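Local structure of maltose-binding protein MalE1 (Thermotoga maritima, 6DTU) at residues N72-N80 against V268-I279; G103-I111 against I295-S304. The protein binds maltotetraose in a cleft and probably serves as the periplasmic sugar-binding component of a maltose transport system. One frame throughout, in Å; residues are numbered along the deposited sequence. Where two conformers were deposited one is given.

Contact 1: residues N72-N80 against V268-I279; sequences NGLIEPIPN and VNAKSPNKLLAI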
loop_
_atom_site.group_PDB
_atom_site.type_symbol
_atom_site.label_atom_id
_atom_site.label_comp_id
_atom_site.label_asym_id
_atom_site.label_seq_id
_atom_site.Cartn_x
_atom_site.Cartn_y
_atom_site.Cartn_z
ATOM N N ASN A 72 -3.015 12.342 17.642
ATOM C CA ASN A 72 -4.154 13.250 17.585
ATOM C C ASN A 72 -5.333 12.746 18.411
ATOM O O ASN A 72 -6.370 13.420 18.453
ATOM C CB ASN A 72 -4.630 13.450 16.137
ATOM C CG ASN A 72 -3.582 14.098 15.229
ATOM O OD1 ASN A 72 -2.596 14.673 15.686
ATOM N ND2 ASN A 72 -3.807 13.996 13.919
ATOM N N GLY A 73 -5.206 11.581 19.039
ATOM C CA GLY A 73 -6.265 11.040 19.869
ATOM C C GLY A 73 -7.489 10.559 19.109
ATOM O O GLY A 73 -8.587 10.522 19.679
ATOM N N LEU A 74 -7.328 10.144 17.852
ATOM C CA LEU A 74 -8.477 9.809 17.024
ATOM C C LEU A 74 -8.751 8.316 16.873
ATOM O O LEU A 74 -9.862 7.962 16.488
ATOM C CB LEU A 74 -8.335 10.412 15.626
ATOM C CG LEU A 74 -8.344 11.935 15.559
ATOM C CD1 LEU A 74 -8.272 12.335 14.117
ATOM C CD2 LEU A 74 -9.616 12.485 16.192
ATOM N N ILE A 75 -7.783 7.442 17.129
ATOM C CA ILE A 75 -8.006 5.997 17.082
ATOM C C ILE A 75 -7.737 5.441 18.469
ATOM O O ILE A 75 -6.904 5.963 19.218
ATOM C CB ILE A 75 -7.214 5.242 15.976
ATOM C CG1 ILE A 75 -5.723 5.595 16.039
ATOM C CG2 ILE A 75 -7.829 5.502 14.602
ATOM C CD1 ILE A 75 -4.860 4.777 15.103
ATOM N N GLU A 76 -8.493 4.391 18.826
ATOM C CA GLU A 76 -8.592 3.870 20.178
ATOM C C GLU A 76 -7.589 2.743 20.403
ATOM O O GLU A 76 -7.455 1.850 19.561
ATOM C CB GLU A 76 -10.001 3.335 20.393
ATOM C CG GLU A 76 -10.302 2.797 21.770
ATOM C CD GLU A 76 -10.397 3.880 22.846
ATOM O OE1 GLU A 76 -10.405 5.076 22.499
ATOM O OE2 GLU A 76 -10.506 3.517 24.049
ATOM N N PRO A 77 -6.877 2.714 21.534
ATOM C CA PRO A 77 -6.019 1.559 21.812
ATOM C C PRO A 77 -6.854 0.287 21.915
ATOM O O PRO A 77 -7.993 0.304 22.401
ATOM C CB PRO A 77 -5.384 1.904 23.164
ATOM C CG PRO A 77 -5.518 3.396 23.285
ATOM C CD PRO A 77 -6.824 3.718 22.607
ATOM N N ILE A 78 -6.281 -0.818 21.455
ATOM C CA ILE A 78 -6.953 -2.115 21.475
ATOM C C ILE A 78 -6.379 -2.924 22.628
ATOM O O ILE A 78 -5.188 -3.282 22.594
ATOM C CB ILE A 78 -6.806 -2.851 20.139
ATOM C CG1 ILE A 78 -7.539 -2.070 19.052
ATOM C CG2 ILE A 78 -7.368 -4.268 20.253
ATOM C CD1 ILE A 78 -7.516 -2.754 17.716
ATOM N N PRO A 79 -7.157 -3.227 23.660
ATOM C CA PRO A 79 -6.636 -4.011 24.776
ATOM C C PRO A 79 -6.379 -5.438 24.335
ATOM O O PRO A 79 -6.876 -5.906 23.306
ATOM C CB PRO A 79 -7.751 -3.943 25.822
ATOM C CG PRO A 79 -8.537 -2.710 25.439
ATOM C CD PRO A 79 -8.486 -2.660 23.951
ATOM N N ASN A 80 -5.579 -6.129 25.135
ATOM C CA ASN A 80 -5.226 -7.495 24.808
ATOM C C ASN A 80 -6.498 -8.328 24.633
ATOM O O ASN A 80 -7.520 -8.100 25.282
ATOM C CB ASN A 80 -4.344 -8.049 25.930
ATOM C CG ASN A 80 -2.968 -7.386 25.985
ATOM O OD1 ASN A 80 -2.609 -6.530 25.153
ATOM N ND2 ASN A 80 -2.198 -7.755 27.001
ATOM N N VAL A 268 -10.122 1.587 15.228
ATOM C CA VAL A 268 -11.364 1.976 15.895
ATOM C C VAL A 268 -11.332 3.474 16.187
ATOM O O VAL A 268 -10.323 3.999 16.667
ATOM C CB VAL A 268 -11.586 1.163 17.185
ATOM C CG1 VAL A 268 -12.829 1.674 17.937
ATOM C CG2 VAL A 268 -11.730 -0.310 16.851
ATOM N N ASN A 269 -12.438 4.156 15.889
ATOM C CA ASN A 269 -12.566 5.592 16.134
ATOM C C ASN A 269 -12.669 5.847 17.637
ATOM O O ASN A 269 -13.655 5.455 18.271
ATOM C CB ASN A 269 -13.850 6.049 15.455
ATOM C CG ASN A 269 -14.110 7.549 15.560
ATOM O OD1 ASN A 269 -13.402 8.297 16.227
ATOM N ND2 ASN A 269 -15.156 7.989 14.882
ATOM N N ALA A 270 -11.677 6.558 18.200
ATOM C CA ALA A 270 -11.689 6.861 19.628
ATOM C C ALA A 270 -12.799 7.829 20.011
ATOM O O ALA A 270 -13.124 7.938 21.206
ATOM C CB ALA A 270 -10.341 7.418 20.083
ATOM N N LYS A 271 -13.387 8.522 19.043
ATOM C CA LYS A 271 -14.471 9.440 19.344
ATOM C C LYS A 271 -15.830 8.776 19.226
ATOM O O LYS A 271 -16.837 9.414 19.527
ATOM C CB LYS A 271 -14.416 10.677 18.448
ATOM C CG LYS A 271 -13.047 11.382 18.414
ATOM C CD LYS A 271 -12.565 11.781 19.789
ATOM C CE LYS A 271 -11.229 12.509 19.699
ATOM N NZ LYS A 271 -10.661 12.758 21.058
ATOM N N SER A 272 -15.876 7.522 18.808
ATOM C CA SER A 272 -17.157 6.881 18.551
ATOM C C SER A 272 -17.766 6.398 19.858
ATOM O O SER A 272 -17.071 5.781 20.662
ATOM C CB SER A 272 -16.964 5.682 17.654
ATOM O OG SER A 272 -18.126 4.871 17.742
ATOM N N PRO A 273 -19.040 6.681 20.118
ATOM C CA PRO A 273 -19.688 6.105 21.309
ATOM C C PRO A 273 -19.876 4.607 21.216
ATOM O O PRO A 273 -20.245 3.981 22.224
ATOM C CB PRO A 273 -21.041 6.823 21.351
ATOM C CG PRO A 273 -21.342 7.084 19.931
ATOM C CD PRO A 273 -20.001 7.409 19.274
ATOM N N ASN A 274 -19.623 4.011 20.048
ATOM C CA ASN A 274 -19.740 2.573 19.852
ATOM C C ASN A 274 -18.392 1.876 19.917
ATOM O O ASN A 274 -18.286 0.728 19.476
ATOM C CB ASN A 274 -20.421 2.244 18.515
ATOM C CG ASN A 274 -21.782 2.900 18.377
ATOM O OD1 ASN A 274 -22.690 2.572 19.122
ATOM N ND2 ASN A 274 -21.904 3.858 17.447
ATOM N N LYS A 275 -17.362 2.536 20.467
ATOM C CA LYS A 275 -16.020 1.989 20.332
ATOM C C LYS A 275 -15.839 0.662 21.054
ATOM O O LYS A 275 -15.072 -0.192 20.584
ATOM C CB LYS A 275 -14.960 3.017 20.705
ATOM C CG LYS A 275 -14.964 3.505 22.146
ATOM C CD LYS A 275 -14.011 4.682 22.241
ATOM C CE LYS A 275 -13.829 5.206 23.647
ATOM N NZ LYS A 275 -12.839 6.352 23.575
ATOM N N LEU A 276 -16.513 0.462 22.182
ATOM C CA LEU A 276 -16.410 -0.822 22.863
ATOM C C LEU A 276 -16.996 -1.935 22.005
ATOM O O LEU A 276 -16.420 -3.023 21.907
ATOM C CB LEU A 276 -17.118 -0.760 24.216
ATOM C CG LEU A 276 -16.488 0.142 25.262
ATOM C CD1 LEU A 276 -17.367 0.192 26.492
ATOM C CD2 LEU A 276 -15.110 -0.343 25.620
ATOM N N LEU A 277 -18.137 -1.679 21.370
ATOM C CA LEU A 277 -18.734 -2.688 20.500
ATOM C C LEU A 277 -17.889 -2.918 19.251
ATOM O O LEU A 277 -17.783 -4.063 18.778
ATOM C CB LEU A 277 -20.167 -2.288 20.142
ATOM C CG LEU A 277 -20.958 -3.245 19.255
ATOM C CD1 LEU A 277 -21.099 -4.640 19.869
ATOM C CD2 LEU A 277 -22.328 -2.636 18.939
ATOM N N ALA A 278 -17.267 -1.852 18.719
ATOM C CA ALA A 278 -16.385 -1.976 17.560
ATOM C C ALA A 278 -15.194 -2.863 17.881
ATOM O O ALA A 278 -14.835 -3.742 17.089
ATOM C CB ALA A 278 -15.909 -0.592 17.098
ATOM N N ILE A 279 -14.581 -2.654 19.048
ATOM C CA ILE A 279 -13.481 -3.517 19.458
ATOM C C ILE A 279 -13.948 -4.968 19.563
ATOM O O ILE A 279 -13.259 -5.890 19.102
ATOM C CB ILE A 279 -12.847 -2.997 20.769
ATOM C CG1 ILE A 279 -12.122 -1.682 20.505
ATOM C CG2 ILE A 279 -11.839 -4.015 21.295
ATOM C CD1 ILE A 279 -11.687 -0.967 21.823
HETATM O O HOH W 1 -8.652 14.432 19.571
HETATM O O HOH W 2 -7.788 1.640 16.871
#

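Contact 2: residues G103-I111 against I295-S304; sequences GIPYAMEAI and IYLGDPRLPS. With GLC (alpha-D-glucopyranose), chain C; GLC (alpha-D-glucopyranose), chain B.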
loop_
_atom_site.group_PDB
_atom_site.type_symbol
_atom_site.label_atom_id
_atom_site.label_comp_id
_atom_site.label_asym_id
_atom_site.label_seq_id
_atom_site.Cartn_x
_atom_site.Cartn_y
_atom_site.Cartn_z
ATOM N N GLY A 103 -4.537 -1.272 16.062
ATOM C CA GLY A 103 -5.318 -1.878 15.004
ATOM C C GLY A 103 -5.178 -3.379 14.990
ATOM O O GLY A 103 -4.231 -3.940 15.542
ATOM N N ILE A 104 -6.125 -4.016 14.316
ATOM C CA ILE A 104 -6.040 -5.447 14.038
ATOM C C ILE A 104 -5.593 -5.617 12.597
ATOM O O ILE A 104 -6.366 -5.313 11.657
ATOM C CB ILE A 104 -7.363 -6.167 14.340
ATOM C CG1 ILE A 104 -7.737 -6.014 15.825
ATOM C CG2 ILE A 104 -7.232 -7.662 14.037
ATOM C CD1 ILE A 104 -8.675 -7.074 16.362
ATOM N N PRO A 105 -4.374 -6.090 12.342
ATOM C CA PRO A 105 -3.882 -6.254 10.969
ATOM C C PRO A 105 -4.465 -7.499 10.323
ATOM O O PRO A 105 -4.626 -8.548 10.957
ATOM C CB PRO A 105 -2.374 -6.436 11.168
ATOM C CG PRO A 105 -2.288 -7.107 12.527
ATOM C CD PRO A 105 -3.393 -6.538 13.348
ATOM N N TYR A 106 -4.786 -7.386 9.042
ATOM C CA TYR A 106 -5.243 -8.561 8.314
ATOM C C TYR A 106 -4.269 -9.034 7.242
ATOM O O TYR A 106 -4.351 -10.196 6.830
ATOM C CB TYR A 106 -6.657 -8.354 7.735
ATOM C CG TYR A 106 -6.775 -7.534 6.457
ATOM C CD1 TYR A 106 -6.646 -8.125 5.211
ATOM C CD2 TYR A 106 -7.109 -6.187 6.505
ATOM C CE1 TYR A 106 -6.767 -7.380 4.058
ATOM C CE2 TYR A 106 -7.238 -5.443 5.356
ATOM C CZ TYR A 106 -7.079 -6.054 4.142
ATOM O OH TYR A 106 -7.221 -5.304 2.990
ATOM N N ALA A 107 -3.348 -8.189 6.793
ATOM C CA ALA A 107 -2.428 -8.596 5.738
ATOM C C ALA A 107 -1.278 -7.613 5.652
ATOM O O ALA A 107 -1.406 -6.447 6.040
ATOM C CB ALA A 107 -3.119 -8.633 4.368
ATOM N N MET A 108 -0.157 -8.090 5.133
ATOM C CA MET A 108 0.900 -7.208 4.653
ATOM C C MET A 108 0.962 -7.275 3.130
ATOM O O MET A 108 0.277 -8.077 2.487
ATOM C CB MET A 108 2.258 -7.526 5.291
ATOM C CG MET A 108 2.818 -8.850 4.866
ATOM S SD MET A 108 4.506 -9.131 5.466
ATOM C CE MET A 108 5.474 -8.490 4.097
ATOM N N GLU A 109 1.784 -6.403 2.551
ATOM C CA GLU A 109 1.778 -6.266 1.102
ATOM C C GLU A 109 3.018 -5.502 0.665
ATOM O O GLU A 109 3.644 -4.786 1.455
ATOM C CB GLU A 109 0.536 -5.499 0.631
ATOM C CG GLU A 109 0.520 -4.066 1.176
ATOM C CD GLU A 109 -0.823 -3.393 1.081
ATOM O OE1 GLU A 109 -1.822 -4.070 0.777
ATOM O OE2 GLU A 109 -0.865 -2.170 1.304
ATOM N N ALA A 110 3.353 -5.649 -0.618
ATOM C CA ALA A 110 4.340 -4.808 -1.283
ATOM C C ALA A 110 4.063 -4.889 -2.771
ATOM O O ALA A 110 3.583 -5.914 -3.265
ATOM C CB ALA A 110 5.764 -5.308 -1.024
ATOM N N ILE A 111 4.365 -3.794 -3.477
ATOM C CA ILE A 111 4.213 -3.826 -4.931
ATOM C C ILE A 111 5.279 -4.731 -5.545
ATOM O O ILE A 111 6.309 -5.029 -4.936
ATOM C CB ILE A 111 4.194 -2.429 -5.580
ATOM C CG1 ILE A 111 5.492 -1.658 -5.353
ATOM C CG2 ILE A 111 3.034 -1.603 -5.004
ATOM C CD1 ILE A 111 5.412 -0.183 -5.825
ATOM N N ILE A 295 -11.502 -13.102 4.520
ATOM C CA ILE A 295 -11.020 -11.795 4.075
ATOM C C ILE A 295 -9.941 -11.951 3.013
ATOM O O ILE A 295 -9.971 -11.271 1.978
ATOM C CB ILE A 295 -10.567 -10.921 5.267
ATOM C CG1 ILE A 295 -11.785 -10.473 6.089
ATOM C CG2 ILE A 295 -9.793 -9.683 4.777
ATOM C CD1 ILE A 295 -11.411 -9.849 7.401
ATOM N N TYR A 296 -8.972 -12.851 3.243
ATOM C CA TYR A 296 -7.981 -13.144 2.206
ATOM C C TYR A 296 -8.650 -13.572 0.909
ATOM O O TYR A 296 -8.279 -13.115 -0.174
ATOM C CB TYR A 296 -6.990 -14.234 2.657
ATOM C CG TYR A 296 -6.225 -14.805 1.473
ATOM C CD1 TYR A 296 -5.073 -14.190 1.000
ATOM C CD2 TYR A 296 -6.685 -15.936 0.805
ATOM C CE1 TYR A 296 -4.388 -14.701 -0.101
ATOM C CE2 TYR A 296 -6.011 -16.459 -0.247
ATOM C CZ TYR A 296 -4.876 -15.836 -0.726
ATOM O OH TYR A 296 -4.234 -16.362 -1.832
ATOM N N LEU A 297 -9.602 -14.497 0.990
ATOM C CA LEU A 297 -10.242 -14.974 -0.237
ATOM C C LEU A 297 -10.948 -13.848 -0.971
ATOM O O LEU A 297 -10.989 -13.844 -2.207
ATOM C CB LEU A 297 -11.205 -16.118 0.083
ATOM C CG LEU A 297 -10.484 -17.384 0.541
ATOM C CD1 LEU A 297 -11.513 -18.411 0.963
ATOM C CD2 LEU A 297 -9.594 -17.924 -0.577
ATOM N N GLY A 298 -11.507 -12.887 -0.229
ATOM C CA GLY A 298 -12.151 -11.734 -0.830
ATOM C C GLY A 298 -11.209 -10.624 -1.238
ATOM O O GLY A 298 -11.550 -9.838 -2.126
ATOM N N ASP A 299 -10.023 -10.567 -0.634
ATOM C CA ASP A 299 -9.081 -9.466 -0.844
ATOM C C ASP A 299 -7.685 -10.044 -0.642
ATOM O O ASP A 299 -7.067 -9.844 0.414
ATOM C CB ASP A 299 -9.370 -8.340 0.163
ATOM C CG ASP A 299 -8.395 -7.189 0.086
ATOM O OD1 ASP A 299 -7.616 -7.114 -0.881
ATOM O OD2 ASP A 299 -8.421 -6.335 1.009
ATOM N N PRO A 300 -7.154 -10.760 -1.624
ATOM C CA PRO A 300 -5.950 -11.582 -1.385
ATOM C C PRO A 300 -4.647 -10.794 -1.372
ATOM O O PRO A 300 -4.152 -10.344 -2.413
ATOM C CB PRO A 300 -5.995 -12.618 -2.518
ATOM C CG PRO A 300 -6.725 -11.938 -3.619
ATOM C CD PRO A 300 -7.760 -11.058 -2.949
ATOM N N ARG A 301 -4.068 -10.662 -0.175
ATOM C CA ARG A 301 -2.740 -10.074 0.015
ATOM C C ARG A 301 -1.851 -11.095 0.743
ATOM O O ARG A 301 -1.882 -12.279 0.379
ATOM C CB ARG A 301 -2.854 -8.706 0.714
ATOM C CG ARG A 301 -3.895 -7.827 0.023
ATOM C CD ARG A 301 -4.035 -6.436 0.606
ATOM N NE ARG A 301 -5.285 -5.801 0.164
ATOM C CZ ARG A 301 -5.493 -4.492 0.069
ATOM N NH1 ARG A 301 -4.518 -3.603 0.339
ATOM N NH2 ARG A 301 -6.708 -4.075 -0.296
ATOM N N LEU A 302 -1.081 -10.690 1.767
ATOM C CA LEU A 302 -0.224 -11.627 2.504
ATOM C C LEU A 302 -0.733 -11.704 3.945
ATOM O O LEU A 302 -0.413 -10.823 4.753
ATOM C CB LEU A 302 1.244 -11.167 2.464
ATOM C CG LEU A 302 1.883 -10.996 1.075
ATOM C CD1 LEU A 302 3.293 -10.435 1.141
ATOM C CD2 LEU A 302 1.892 -12.285 0.309
ATOM N N PRO A 303 -1.507 -12.733 4.325
ATOM C CA PRO A 303 -2.200 -12.702 5.630
ATOM C C PRO A 303 -1.294 -12.499 6.835
ATOM O O PRO A 303 -0.213 -13.075 6.923
ATOM C CB PRO A 303 -2.933 -14.047 5.677
ATOM C CG PRO A 303 -3.236 -14.321 4.203
ATOM C CD PRO A 303 -2.003 -13.825 3.466
ATOM N N SER A 304 -1.753 -11.651 7.764
ATOM C CA SER A 304 -1.026 -11.362 8.998
ATOM C C SER A 304 -1.312 -12.334 10.125
ATOM O O SER A 304 -0.534 -12.386 11.085
ATOM C CB SER A 304 -1.275 -9.927 9.466
ATOM O OG SER A 304 -0.718 -9.001 8.552
HETATM C C1 GLC C . -7.168 0.003 -3.041
HETATM C C2 GLC C . -6.433 -0.751 -2.005
HETATM C C3 GLC C . -5.382 0.063 -1.370
HETATM C C4 GLC C . -4.426 0.594 -2.381
HETATM C C5 GLC C . -5.175 1.484 -3.409
HETATM C C6 GLC C . -4.395 1.866 -4.505
HETATM O O1 GLC C . -7.881 1.044 -2.455
HETATM O O2 GLC C . -7.419 -1.187 -1.015
HETATM O O3 GLC C . -4.693 -0.816 -0.408
HETATM O O4 GLC C . -3.410 1.397 -1.721
HETATM O O5 GLC C . -6.254 0.571 -4.013
HETATM O O6 GLC C . -5.143 2.793 -5.299
HETATM C C1 GLC B . -2.121 0.957 -2.035
HETATM C C2 GLC B . -1.376 0.715 -0.774
HETATM C C3 GLC B . -1.342 1.914 0.059
HETATM C C4 GLC B . -0.714 3.079 -0.678
HETATM C C5 GLC B . -1.431 3.354 -2.035
HETATM C C6 GLC B . -0.711 4.274 -2.867
HETATM O O2 GLC B . -2.111 -0.304 -0.034
HETATM O O3 GLC B . -0.502 1.691 1.252
HETATM O O4 GLC B . -0.863 4.309 0.113
HETATM O O5 GLC B . -1.454 2.027 -2.781
HETATM O O6 GLC B . -1.569 4.700 -3.913
#

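Contact 1: residues N72-N80 against V268-I279
Glu76 and Ala270 lie at the centre of this contact, where the loop that follows helix 66-71 runs past the turn between strand 260-268 and helix 275-286. Two backbone hydrogen bonds join loop and turn: Ala270 N gives to Leu74 O at 2.9 Å, and Glu76 N to Val268 O at 2.9 Å. They flank Ile75 and Asn269, which form a single beta bridge. Between the two bonds, Ile75 CA also brings its hydrogen to Val268 O.

Charge adds a second layer. With CG anti to its backbone N (chi1 -178°) and a bend at chi2, the Glu76 chain brings OE1 to 3.4 Å from Ala270 CB, a small methyl close to the carboxylate plane. Lys275 crosses it at about a right angle, and its NZ meets Glu76 OE1 at 3.0 Å from above the carboxylate plane. The same NZ gives a bond to Ala270 O, in the carbonyl plane. Lys271 NZ makes a weak bond to Gly73 O, and a water links it to Asn72 O. Gly73, with positive phi, ends helix 66-71 in a Schellman motif.

The apolar share is modest: Ile279 CD1 packs 4.0 Å from Glu76 CG and 4.2 Å from Pro79 CD. Backbone pairing thus sets the register, while both lysines bring charge to main-chain oxygens of the loop and turn, leaving Lys275 to tie carboxylate, turn and helix start together.

Contact 2: residues G103-I111 against I295-S304
Tyr106 and Arg301 meet obliquely beside the bound sugar, next to a short antiparallel pairing of strands 100-109 and 302-303 in a lobe of this periplasmic binding protein fold. Met108 and Leu302 form a hydrogen-bonded pair, N to O both ways; Ala107 and Pro303 form the adjacent non-hydrogen-bonded pair. Ser304 N gives a hydrogen bond to Tyr106 O at 3.1 Å. Proline suits position 303, since it sits in the non-hydrogen-bonded pair, where its missing N-H costs no bond to strand 100-109. Tyr106 and Ala107 make a classic beta bulge opposite Gln264.

The tyrosine ring crosses Ile295 at about a right angle, CG2 of the isoleucine approaching CD1 at 3.5 Å. Its hydroxyl gives a 2.5 Å hydrogen bond to Asp299 OD2 on the syn side and lies over one face of the Arg301 guanidinium, whose plane is turned 75° from the ring.

Glu109 and Arg301 run side by side, pointing the same way, with carboxylate and guanidinium only 14° from coplanar. NH1 meets the syn lone pair of Glu109 OE1 at 2.8 Å, while NE and NH2 grip Asp299 OD1 side-on. The chain, extended from CG to NE (chi2 -177°), carries this flat group to the ligand, where planar N-H donors match the sugar hydroxyls: NH1 binds O3 and NH2 binds O2 of the chain C glucose. A leucine in place of Arg301 would probably leave Glu109 and Asp299 without their shared positive partner and both sugar oxygens without these donors. Gln264 also bonds Glu109 OE2, probably helping to position the oxygen that accepts a 2.6 Å hydrogen bond from O2 of the chain B glucose.

Contact 2 is buried near the middle of the chain and borders the glycan, whereas contact 1 is partly buried, with its centre about 23 Å from the chain centre. Strand 260-268 relates them: it leads into the turn of contact 1 and pairs with the strand of contact 2. Helices 275-286 and 289-298, one in each contact, follow each other in the chain. In the conformer given, Ile78 also packs against Gly103. Both combine backbone pairing with salt bridges, but to different ends: the lysines of 268-279 serve a loop and a turn, while 103-111 and 295-304 are joined by a charged network in which Glu109 and Arg301 also bond the sugar.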